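Local coordinates for protein TarM (Staphylococcus aureus subsp. aureus 21178, PDB 4X7R) that is a glycosyltransferase of the GT-B clan, with two parallel-sheet domains and a large inserted antiparallel sheet, seen here with uridine-5'-diphosphate bound, at residues K90-R95 / F144-N149; T191-N196 / L204-Y209; I333-E338 / H444-M449; F431-K436 / I475-T480. The protein carries 1 engineered substitution. All coordinates share one frame; numbering follows the deposited sequence.

Contact 1: residues K90-R95 / F144-N149; sequences KHISER and FSFIDN
Ile92 carries CG1 anti to its carbonyl carbon (chi1 -62°), and CD1 runs on in the extended direction, which sends the methyl off the helix straight at the sheet. Phe144 uses the same kind of first torsion, with CG beside its own backbone N, and its side chain comes from the opposite direction to present a ring face to that methyl. CD1 of Ile92 sits 4.0 Å from the centroid of the Phe144 ring and only 15° off the ring normal, a CH-pi contact over one face; the methyl is displaced a little toward the rim, with CD2 of Phe144 its nearest ring atom at 3.8 Å. The same methyl meets Phe146 quite differently. There CD1 of Ile92 comes to the edge, near the ring plane, 4.0 Å from CZ of Phe146. One methyl therefore touches a face and an edge two residues apart along the strand, while Ile132 of strand 129-136 adds more apolar packing.

Arg95, one turn on, brings NH1 to 4.1 Å from CE1 of Phe144, near the plane of the ring. Guanidinium and ring stand 85° apart. The charge is met by a salt bridge from NH1 to Glu142 and a cation-pi contact with Phe134, both on the sheet.

Helix 86-95 is thus laid on the inserted antiparallel sheet by apolar contact at its buried side, with no hydrogen bond between the two segments; directional, charged chemistry enters at the partly exposed Arg95.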
# COMPACT_ATOMS: atom_id res chain seq x y z
N LYS A 90 16.40 11.18 32.43
CA LYS A 90 17.06 11.07 33.73
C LYS A 90 16.48 9.87 34.48
O LYS A 90 17.26 9.08 35.02
CB LYS A 90 16.90 12.36 34.55
CG LYS A 90 17.66 12.35 35.88
CD LYS A 90 17.61 13.69 36.61
CE LYS A 90 18.73 13.87 37.62
NZ LYS A 90 18.53 13.03 38.84
N HIS A 91 15.14 9.71 34.48
CA HIS A 91 14.39 8.60 35.09
C HIS A 91 14.91 7.24 34.55
O HIS A 91 15.24 6.36 35.34
CB HIS A 91 12.87 8.77 34.81
CG HIS A 91 12.01 7.58 35.14
ND1 HIS A 91 11.53 6.71 34.14
CD2 HIS A 91 11.53 7.17 36.34
CE1 HIS A 91 10.81 5.80 34.78
NE2 HIS A 91 10.78 6.04 36.11
N ILE A 92 14.98 7.11 33.19
CA ILE A 92 15.47 5.89 32.52
C ILE A 92 16.93 5.57 32.93
O ILE A 92 17.22 4.42 33.27
CB ILE A 92 15.25 5.96 30.98
CG1 ILE A 92 13.73 6.07 30.64
CG2 ILE A 92 15.90 4.76 30.25
CD1 ILE A 92 13.41 6.38 29.19
N SER A 93 17.81 6.59 32.94
CA SER A 93 19.21 6.48 33.35
C SER A 93 19.34 6.03 34.80
O SER A 93 20.21 5.22 35.10
CB SER A 93 19.94 7.81 33.19
OG SER A 93 19.80 8.33 31.88
N GLU A 94 18.48 6.56 35.70
CA GLU A 94 18.50 6.23 37.13
C GLU A 94 18.15 4.78 37.41
O GLU A 94 18.72 4.18 38.32
CB GLU A 94 17.58 7.15 37.96
CG GLU A 94 18.11 8.57 38.19
CD GLU A 94 19.52 8.75 38.72
OE1 GLU A 94 19.94 7.97 39.61
OE2 GLU A 94 20.20 9.70 38.27
N ARG A 95 17.23 4.20 36.61
CA ARG A 95 16.80 2.80 36.73
C ARG A 95 17.90 1.83 36.32
O ARG A 95 17.86 0.66 36.71
CB ARG A 95 15.53 2.55 35.91
CG ARG A 95 14.33 3.34 36.42
CD ARG A 95 13.18 3.28 35.44
NE ARG A 95 12.53 1.96 35.44
CZ ARG A 95 11.41 1.69 34.79
NH1 ARG A 95 10.80 2.62 34.08
NH2 ARG A 95 10.89 0.47 34.85
N PHE A 144 10.54 0.94 26.10
CA PHE A 144 10.75 2.27 25.54
C PHE A 144 11.45 2.08 24.17
O PHE A 144 12.50 1.42 24.08
CB PHE A 144 11.62 3.15 26.46
CG PHE A 144 10.95 3.57 27.74
CD1 PHE A 144 11.02 2.77 28.88
CD2 PHE A 144 10.22 4.76 27.80
CE1 PHE A 144 10.37 3.15 30.06
CE2 PHE A 144 9.60 5.15 29.00
CZ PHE A 144 9.68 4.34 30.12
N SER A 145 10.85 2.66 23.11
CA SER A 145 11.35 2.63 21.74
C SER A 145 11.92 4.00 21.37
O SER A 145 11.27 5.03 21.60
CB SER A 145 10.25 2.21 20.77
OG SER A 145 9.76 0.94 21.17
N PHE A 146 13.14 3.99 20.82
CA PHE A 146 13.92 5.17 20.43
C PHE A 146 14.33 5.12 18.96
O PHE A 146 14.59 4.05 18.42
CB PHE A 146 15.20 5.27 21.27
CG PHE A 146 15.06 5.28 22.78
CD1 PHE A 146 14.84 4.10 23.48
CD2 PHE A 146 15.24 6.45 23.50
CE1 PHE A 146 14.71 4.10 24.87
CE2 PHE A 146 15.12 6.46 24.89
CZ PHE A 146 14.86 5.29 25.57
N ILE A 147 14.42 6.31 18.34
CA ILE A 147 14.94 6.58 16.99
C ILE A 147 15.91 7.75 17.18
O ILE A 147 15.51 8.79 17.72
CB ILE A 147 13.87 6.86 15.92
CG1 ILE A 147 12.98 5.62 15.68
CG2 ILE A 147 14.54 7.34 14.61
CD1 ILE A 147 11.70 5.89 14.98
N ASP A 148 17.20 7.56 16.80
CA ASP A 148 18.30 8.53 16.96
C ASP A 148 18.41 9.00 18.43
O ASP A 148 18.49 10.20 18.69
CB ASP A 148 18.20 9.72 15.96
CG ASP A 148 17.96 9.36 14.50
OD1 ASP A 148 18.61 8.42 14.01
OD2 ASP A 148 17.12 10.03 13.86
N ASN A 149 18.35 8.03 19.38
CA ASN A 149 18.41 8.24 20.84
C ASN A 149 17.25 9.05 21.44
O ASN A 149 17.32 9.46 22.60
CB ASN A 149 19.79 8.75 21.31
CG ASN A 149 20.85 7.68 21.41
OD1 ASN A 149 20.61 6.48 21.20
ND2 ASN A 149 22.06 8.10 21.76

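Contact 2: residues T191-N196 / L204-Y209; sequences TYVLVN and LALCVY
Leu206 packs tightly against Val193 and, less closely, Thr191. Its CG stands anti to the backbone N (chi1 172°), which aims the forked end out of helix 203-214 at the end of strand 187-193, and the two branches divide the work. CD1 of Leu206 presses against CG2 of Val193 at 3.6 Å, while CD2 of Leu206 reaches CG2 of Thr191 at 4.2 Å. Both strand side chains cross the leucine at about a right angle. Phe73 of helix 69-78 and Phe200 of strand 198-200 also pack on Val193 and Leu206, so this end is a small buried apolar core.

The other end is looser. Past the strand, Asn196 points back toward Tyr209, and the two side chains approach from opposite directions with amide and ring planes 69° apart. ND2 of Asn196 lies 3.2 Å from OH of Tyr209, but the asparagine is poorly ordered and both residues are partly exposed. Its OD1 takes a weak hydrogen bond from Lys198 N, and the tyrosine ring meets that of Phe200.

The contact joins the last long strand of the inserted sheet to the helix leading back into the N-terminal domain. Leu204, at the start of the helical segment, touches the bound 2-O-sulfo-alpha-L-idopyranuronic acid unit. Branched methyls pack the helix on the strand by non-directional apolar contact, whereas the polar end is partly exposed and its asparagine mobile.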
# COMPACT_ATOMS: atom_id res chain seq x y z
N THR A 191 -8.62 6.02 24.21
CA THR A 191 -7.47 6.82 23.82
C THR A 191 -7.60 8.22 24.42
O THR A 191 -8.64 8.88 24.24
CB THR A 191 -7.39 6.89 22.27
OG1 THR A 191 -7.18 5.57 21.77
CG2 THR A 191 -6.27 7.84 21.76
N TYR A 192 -6.52 8.70 25.04
CA TYR A 192 -6.48 10.03 25.64
C TYR A 192 -5.48 10.88 24.90
O TYR A 192 -4.30 10.54 24.83
CB TYR A 192 -6.15 9.97 27.14
CG TYR A 192 -6.17 11.31 27.86
CD1 TYR A 192 -7.23 12.20 27.69
CD2 TYR A 192 -5.17 11.65 28.77
CE1 TYR A 192 -7.26 13.43 28.34
CE2 TYR A 192 -5.22 12.86 29.48
CZ TYR A 192 -6.25 13.76 29.23
OH TYR A 192 -6.32 14.94 29.94
N VAL A 193 -5.95 12.00 24.39
CA VAL A 193 -5.10 12.96 23.72
C VAL A 193 -4.80 14.01 24.78
O VAL A 193 -5.64 14.86 25.10
CB VAL A 193 -5.75 13.53 22.42
CG1 VAL A 193 -4.83 14.53 21.73
CG2 VAL A 193 -6.12 12.40 21.46
N LEU A 194 -3.61 13.88 25.38
CA LEU A 194 -3.11 14.74 26.47
C LEU A 194 -3.10 16.19 26.08
O LEU A 194 -3.48 17.00 26.90
CB LEU A 194 -1.72 14.30 26.92
CG LEU A 194 -1.63 13.02 27.75
CD1 LEU A 194 -1.72 11.75 26.90
CD2 LEU A 194 -0.35 12.99 28.50
N VAL A 195 -2.72 16.50 24.81
CA VAL A 195 -2.61 17.87 24.28
C VAL A 195 -3.87 18.72 24.28
O VAL A 195 -3.76 19.92 24.51
CB VAL A 195 -1.76 18.02 22.99
CG1 VAL A 195 -0.36 17.52 23.24
CG2 VAL A 195 -2.38 17.29 21.79
N ASN A 196 -5.06 18.12 24.06
CA ASN A 196 -6.32 18.88 24.10
C ASN A 196 -7.26 18.39 25.21
O ASN A 196 -8.41 18.83 25.26
CB ASN A 196 -7.01 18.89 22.72
CG ASN A 196 -7.41 17.55 22.16
OD1 ASN A 196 -7.21 16.50 22.77
ND2 ASN A 196 -7.98 17.56 20.96
N LEU A 204 -11.19 4.50 15.95
CA LEU A 204 -12.13 4.99 14.93
C LEU A 204 -12.69 6.33 15.38
O LEU A 204 -12.67 7.26 14.59
CB LEU A 204 -13.23 3.93 14.68
CG LEU A 204 -14.47 4.34 13.89
CD1 LEU A 204 -14.12 4.67 12.41
CD2 LEU A 204 -15.53 3.23 13.96
N ALA A 205 -13.11 6.45 16.66
CA ALA A 205 -13.60 7.72 17.24
C ALA A 205 -12.53 8.82 17.13
O ALA A 205 -12.88 9.94 16.78
CB ALA A 205 -13.98 7.53 18.72
N LEU A 206 -11.26 8.50 17.43
CA LEU A 206 -10.15 9.46 17.33
C LEU A 206 -10.02 9.93 15.87
O LEU A 206 -10.00 11.13 15.60
CB LEU A 206 -8.83 8.81 17.82
CG LEU A 206 -7.53 9.63 17.59
CD1 LEU A 206 -7.44 10.76 18.56
CD2 LEU A 206 -6.28 8.76 17.67
N CYS A 207 -9.98 8.95 14.92
CA CYS A 207 -9.86 9.24 13.48
C CYS A 207 -11.02 10.01 12.91
O CYS A 207 -10.81 10.90 12.11
CB CYS A 207 -9.58 7.97 12.70
SG CYS A 207 -7.97 7.25 13.09
N VAL A 208 -12.24 9.75 13.41
CA VAL A 208 -13.43 10.49 12.98
C VAL A 208 -13.30 11.95 13.45
O VAL A 208 -13.55 12.87 12.67
CB VAL A 208 -14.74 9.81 13.46
CG1 VAL A 208 -15.93 10.77 13.39
CG2 VAL A 208 -15.00 8.54 12.65
N TYR A 209 -12.89 12.17 14.72
CA TYR A 209 -12.69 13.51 15.27
C TYR A 209 -11.66 14.25 14.43
O TYR A 209 -11.90 15.39 14.04
CB TYR A 209 -12.24 13.43 16.74
CG TYR A 209 -11.74 14.74 17.31
CD1 TYR A 209 -12.63 15.72 17.76
CD2 TYR A 209 -10.37 14.99 17.47
CE1 TYR A 209 -12.17 16.91 18.33
CE2 TYR A 209 -9.91 16.19 18.00
CZ TYR A 209 -10.81 17.14 18.44
OH TYR A 209 -10.32 18.33 18.94

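Contact 3: residues I333-E338 / H444-M449; sequences IDLLIE and HNINDM
Leu335 and Ile446 make the apolar part of this contact, their side chains crossing at about a right angle. CD2 of Leu335 meets CG2 of Ile446 at 3.9 Å. Ile446 holds CG1 in the position between its backbone N and carbonyl carbon (chi1 65°), leaving CG2 beside the backbone N to face Leu335, while CD1, at the end of the other branch, reaches Glu338. The second methyl of Leu335, CD1, approaches CD2 of the His444 ring obliquely at 4.2 Å, a looser contact added by an exposed residue.

Underneath, Leu335 and Ile446 both rest on Phe422 of strand 419-422. This is the layered packing of the Rossmann-like C-terminal domain of a GT-B protein: helix 333-346, which follows the central strand 320-324, lies beside helix 446-457, which follows the edge strand 438-441, and both cover the parallel sheet. Met449, one turn into the second helix, touches Val420 and Phe422 of the sheet as well as Val339.

One polar atom meets carbon across the contact. OE1 of Glu338 comes 4.0 Å from CD1 of Ile446, the glutamate chain lying extended beyond CG at the partly exposed margin.

No hydrogen bond crosses between the segments; a side-chain one marks the start of the second helix. Asn445 is its N-cap: Asp448 N donates to Asn445 OD1 over 3.2 Å, nearly straight at 163°, with the donor well above the carbonyl plane (56° out of it). Asn445 also centres an inverse gamma turn, closed by a weak bond from Ile446 N to His444 O.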
# COMPACT_ATOMS: atom_id res chain seq x y z
N ILE A 333 1.81 -16.18 -8.96
CA ILE A 333 3.18 -16.27 -9.49
C ILE A 333 3.59 -17.76 -9.56
O ILE A 333 4.42 -18.12 -10.39
CB ILE A 333 4.16 -15.33 -8.73
CG1 ILE A 333 3.64 -13.87 -8.80
CG2 ILE A 333 5.59 -15.40 -9.31
CD1 ILE A 333 4.03 -12.97 -7.69
N ASP A 334 2.92 -18.63 -8.77
CA ASP A 334 3.10 -20.09 -8.80
C ASP A 334 2.70 -20.61 -10.17
O ASP A 334 3.40 -21.46 -10.71
CB ASP A 334 2.32 -20.79 -7.67
CG ASP A 334 0.81 -20.59 -7.69
OD1 ASP A 334 0.36 -19.43 -7.51
OD2 ASP A 334 0.07 -21.59 -7.82
N LEU A 335 1.63 -20.02 -10.77
CA LEU A 335 1.17 -20.37 -12.12
C LEU A 335 2.14 -19.84 -13.17
O LEU A 335 2.36 -20.49 -14.19
CB LEU A 335 -0.27 -19.90 -12.41
CG LEU A 335 -1.40 -20.73 -11.78
CD1 LEU A 335 -2.77 -20.13 -12.09
CD2 LEU A 335 -1.39 -22.17 -12.28
N LEU A 336 2.78 -18.69 -12.89
CA LEU A 336 3.81 -18.10 -13.74
C LEU A 336 5.06 -19.00 -13.76
O LEU A 336 5.63 -19.21 -14.83
CB LEU A 336 4.15 -16.66 -13.29
CG LEU A 336 5.34 -15.96 -13.97
CD1 LEU A 336 5.17 -15.91 -15.49
CD2 LEU A 336 5.57 -14.59 -13.40
N ILE A 337 5.46 -19.56 -12.58
CA ILE A 337 6.59 -20.50 -12.48
C ILE A 337 6.27 -21.78 -13.28
O ILE A 337 7.12 -22.26 -14.02
CB ILE A 337 7.04 -20.80 -11.02
CG1 ILE A 337 7.40 -19.52 -10.24
CG2 ILE A 337 8.19 -21.82 -10.97
CD1 ILE A 337 8.40 -18.55 -10.88
N GLU A 338 5.01 -22.27 -13.17
CA GLU A 338 4.53 -23.44 -13.93
C GLU A 338 4.55 -23.16 -15.42
O GLU A 338 4.89 -24.05 -16.20
CB GLU A 338 3.12 -23.87 -13.48
CG GLU A 338 3.11 -24.64 -12.17
CD GLU A 338 1.74 -24.95 -11.59
OE1 GLU A 338 0.85 -25.39 -12.34
OE2 GLU A 338 1.58 -24.79 -10.36
N HIS A 444 -6.54 -20.10 -16.21
CA HIS A 444 -5.91 -21.36 -15.78
C HIS A 444 -5.18 -22.11 -16.90
O HIS A 444 -4.35 -22.96 -16.59
CB HIS A 444 -6.88 -22.31 -15.03
CG HIS A 444 -7.32 -21.79 -13.69
ND1 HIS A 444 -8.57 -21.20 -13.51
CD2 HIS A 444 -6.65 -21.78 -12.52
CE1 HIS A 444 -8.62 -20.86 -12.23
NE2 HIS A 444 -7.49 -21.18 -11.59
N ASN A 445 -5.50 -21.82 -18.18
CA ASN A 445 -4.90 -22.49 -19.34
C ASN A 445 -3.40 -22.15 -19.49
O ASN A 445 -3.02 -21.33 -20.32
CB ASN A 445 -5.69 -22.19 -20.62
CG ASN A 445 -5.48 -23.19 -21.74
OD1 ASN A 445 -4.46 -23.88 -21.80
ND2 ASN A 445 -6.41 -23.23 -22.68
N ILE A 446 -2.55 -22.81 -18.67
CA ILE A 446 -1.10 -22.63 -18.64
C ILE A 446 -0.40 -23.04 -19.95
O ILE A 446 0.61 -22.42 -20.30
CB ILE A 446 -0.43 -23.21 -17.36
CG1 ILE A 446 -0.57 -24.76 -17.26
CG2 ILE A 446 -0.96 -22.50 -16.10
CD1 ILE A 446 0.41 -25.45 -16.29
N ASN A 447 -0.94 -24.03 -20.67
CA ASN A 447 -0.40 -24.52 -21.94
C ASN A 447 -0.58 -23.50 -23.07
O ASN A 447 0.37 -23.25 -23.82
CB ASN A 447 -1.00 -25.87 -22.34
CG ASN A 447 -0.75 -26.99 -21.36
OD1 ASN A 447 0.26 -27.02 -20.64
ND2 ASN A 447 -1.66 -27.95 -21.34
N ASP A 448 -1.79 -22.93 -23.20
CA ASP A 448 -2.05 -21.90 -24.22
C ASP A 448 -1.28 -20.62 -23.90
O ASP A 448 -0.84 -19.94 -24.83
CB ASP A 448 -3.55 -21.62 -24.39
CG ASP A 448 -3.86 -20.70 -25.57
OD1 ASP A 448 -3.42 -21.01 -26.70
OD2 ASP A 448 -4.52 -19.65 -25.35
N MET A 449 -1.06 -20.32 -22.61
CA MET A 449 -0.28 -19.14 -22.24
C MET A 449 1.20 -19.33 -22.57
O MET A 449 1.84 -18.40 -23.08
CB MET A 449 -0.46 -18.77 -20.78
CG MET A 449 -0.02 -17.37 -20.49
SD MET A 449 -0.26 -16.88 -18.79
CE MET A 449 1.21 -17.20 -18.23

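Contact 4: residues F431-K436 / I475-T480; sequences FIEDNK and IEKYST
In the Rossmann-like C-terminal domain, Phe431 and Tyr478 join the loop that leads into edge strand 438-441 to the point where helix 460-477 stops. Tyr478 is the first residue to leave helical geometry there, and Ser479 sits at the N-cap position of the final helix, 480-492, as expected where a GT-B chain turns back toward its N-terminal domain. The side chains of Phe431 and Tyr478 cross at about a right angle. Phe431 holds CG between its backbone N and carbonyl carbon (chi1 47°), which turns the edge of the ring toward the tyrosine hydroxyl: OH of Tyr478 lies in the ring plane, 3.5 Å from CD2 of Phe431. OH of Tyr478 is also 3.7 Å from CB of Phe431, and CE2 of Tyr478 packs on that CB at 4.0 Å. Met409, Ile410 and Met413 of helix 407-414 also touch the phenylalanine, and its side chain is about 8 Å from the bound uridine-5'-diphosphate.

Nearer solvent, the chemistry changes to charge. OE2 of Glu433 and NZ of Lys477 stand 4.1 Å apart, too far for a salt bridge. Each has a closer partner: OE1 of Glu433 pairs with NZ of Lys436 at 3.4 Å in a salt bridge whose hydrogen bond is weak, and NZ of Lys477 bonds to OD1 of Asn473.

An oxygen set in the plane of a ring faces its slightly positive C-H rim, probably a mildly favourable arrangement; the buried pair is probably held mainly by packing, while the outer charges, not in contact, probably attract only weakly.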
# COMPACT_ATOMS: atom_id res chain seq x y z
N PHE A 431 -8.56 -3.47 -22.11
CA PHE A 431 -7.47 -2.87 -22.89
C PHE A 431 -6.69 -3.79 -23.81
O PHE A 431 -6.08 -3.31 -24.76
CB PHE A 431 -6.56 -2.03 -21.97
CG PHE A 431 -6.16 -2.71 -20.69
CD1 PHE A 431 -5.16 -3.67 -20.68
CD2 PHE A 431 -6.78 -2.39 -19.48
CE1 PHE A 431 -4.80 -4.32 -19.50
CE2 PHE A 431 -6.43 -3.04 -18.31
CZ PHE A 431 -5.43 -4.00 -18.32
N ILE A 432 -6.70 -5.11 -23.54
CA ILE A 432 -6.00 -6.03 -24.43
C ILE A 432 -6.95 -6.39 -25.57
O ILE A 432 -8.08 -6.78 -25.31
CB ILE A 432 -5.42 -7.29 -23.71
CG1 ILE A 432 -4.41 -6.89 -22.59
CG2 ILE A 432 -4.79 -8.28 -24.72
CD1 ILE A 432 -3.98 -8.05 -21.67
N GLU A 433 -6.48 -6.26 -26.84
CA GLU A 433 -7.23 -6.63 -28.04
C GLU A 433 -6.50 -7.87 -28.54
O GLU A 433 -5.39 -7.77 -29.08
CB GLU A 433 -7.25 -5.50 -29.07
CG GLU A 433 -8.02 -4.27 -28.58
CD GLU A 433 -8.39 -3.20 -29.60
OE1 GLU A 433 -7.56 -2.91 -30.49
OE2 GLU A 433 -9.48 -2.61 -29.46
N ASP A 434 -7.07 -9.04 -28.23
CA ASP A 434 -6.51 -10.35 -28.53
C ASP A 434 -6.04 -10.46 -29.95
O ASP A 434 -6.79 -10.13 -30.86
CB ASP A 434 -7.50 -11.49 -28.21
CG ASP A 434 -6.87 -12.86 -28.40
OD1 ASP A 434 -6.05 -13.25 -27.56
OD2 ASP A 434 -7.16 -13.50 -29.43
N ASN A 435 -4.77 -10.89 -30.12
CA ASN A 435 -4.08 -11.08 -31.39
C ASN A 435 -3.88 -9.76 -32.18
O ASN A 435 -3.56 -9.79 -33.37
CB ASN A 435 -4.79 -12.18 -32.21
CG ASN A 435 -3.96 -12.84 -33.27
OD1 ASN A 435 -2.74 -13.04 -33.12
ND2 ASN A 435 -4.62 -13.21 -34.35
N LYS A 436 -4.01 -8.60 -31.50
CA LYS A 436 -3.81 -7.29 -32.12
C LYS A 436 -2.79 -6.46 -31.32
O LYS A 436 -1.88 -5.90 -31.91
CB LYS A 436 -5.15 -6.54 -32.30
CG LYS A 436 -4.99 -5.14 -32.90
CD LYS A 436 -6.32 -4.47 -33.18
CE LYS A 436 -6.14 -3.05 -33.66
NZ LYS A 436 -7.45 -2.39 -33.88
N ILE A 475 -3.41 5.23 -25.03
CA ILE A 475 -3.51 6.67 -25.30
C ILE A 475 -4.95 7.00 -25.69
O ILE A 475 -5.56 7.87 -25.09
CB ILE A 475 -2.46 7.10 -26.37
CG1 ILE A 475 -1.05 7.14 -25.76
CG2 ILE A 475 -2.82 8.45 -27.01
CD1 ILE A 475 0.10 7.25 -26.78
N GLU A 476 -5.51 6.23 -26.62
CA GLU A 476 -6.86 6.47 -27.09
C GLU A 476 -7.97 6.29 -26.05
O GLU A 476 -8.87 7.13 -25.98
CB GLU A 476 -7.13 5.61 -28.31
CG GLU A 476 -8.41 6.00 -28.99
CD GLU A 476 -8.79 5.06 -30.11
OE1 GLU A 476 -7.88 4.52 -30.78
OE2 GLU A 476 -10.01 4.87 -30.33
N LYS A 477 -7.91 5.23 -25.25
CA LYS A 477 -9.00 4.93 -24.35
C LYS A 477 -8.90 5.42 -22.92
O LYS A 477 -9.90 5.37 -22.20
CB LYS A 477 -9.33 3.43 -24.43
CG LYS A 477 -9.74 2.99 -25.85
CD LYS A 477 -10.04 1.50 -25.91
CE LYS A 477 -10.78 1.07 -27.17
NZ LYS A 477 -9.96 1.27 -28.39
N TYR A 478 -7.72 5.94 -22.50
CA TYR A 478 -7.53 6.40 -21.12
C TYR A 478 -7.02 7.85 -21.03
O TYR A 478 -6.10 8.15 -20.25
CB TYR A 478 -6.61 5.42 -20.37
CG TYR A 478 -7.17 4.03 -20.30
CD1 TYR A 478 -8.09 3.68 -19.32
CD2 TYR A 478 -6.90 3.10 -21.31
CE1 TYR A 478 -8.69 2.43 -19.31
CE2 TYR A 478 -7.46 1.83 -21.28
CZ TYR A 478 -8.33 1.49 -20.25
OH TYR A 478 -8.92 0.25 -20.24
N SER A 479 -7.64 8.76 -21.79
CA SER A 479 -7.21 10.16 -21.77
C SER A 479 -7.42 10.77 -20.38
O SER A 479 -8.43 10.52 -19.74
CB SER A 479 -7.91 10.97 -22.85
OG SER A 479 -9.23 11.33 -22.46
N THR A 480 -6.44 11.56 -19.94
CA THR A 480 -6.45 12.27 -18.65
C THR A 480 -7.67 13.20 -18.62
O THR A 480 -8.32 13.32 -17.57
CB THR A 480 -5.15 13.06 -18.54
OG1 THR A 480 -4.09 12.11 -18.44
CG2 THR A 480 -5.12 13.97 -17.35

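The four contacts fall into two pairs on opposite sides of the chain's centre. Contacts 1 and 2 both reach the inserted antiparallel sheet, one in its middle and the other near its far edge, their centres about 26 Å apart; each is largely buried, but the first sets one methyl against a ring face and a ring edge and the second relies on branched methyls. Contacts 3 and 4 belong to the C-terminal domain, with centres about 24 Å apart, and their segments alternate along the chain through the consecutive helices 446-457 and 460-477. Both are only partly buried. Contact 3 joins two helices over a parallel sheet, contact 4 a loop to a helix end, where charged groups take a larger share.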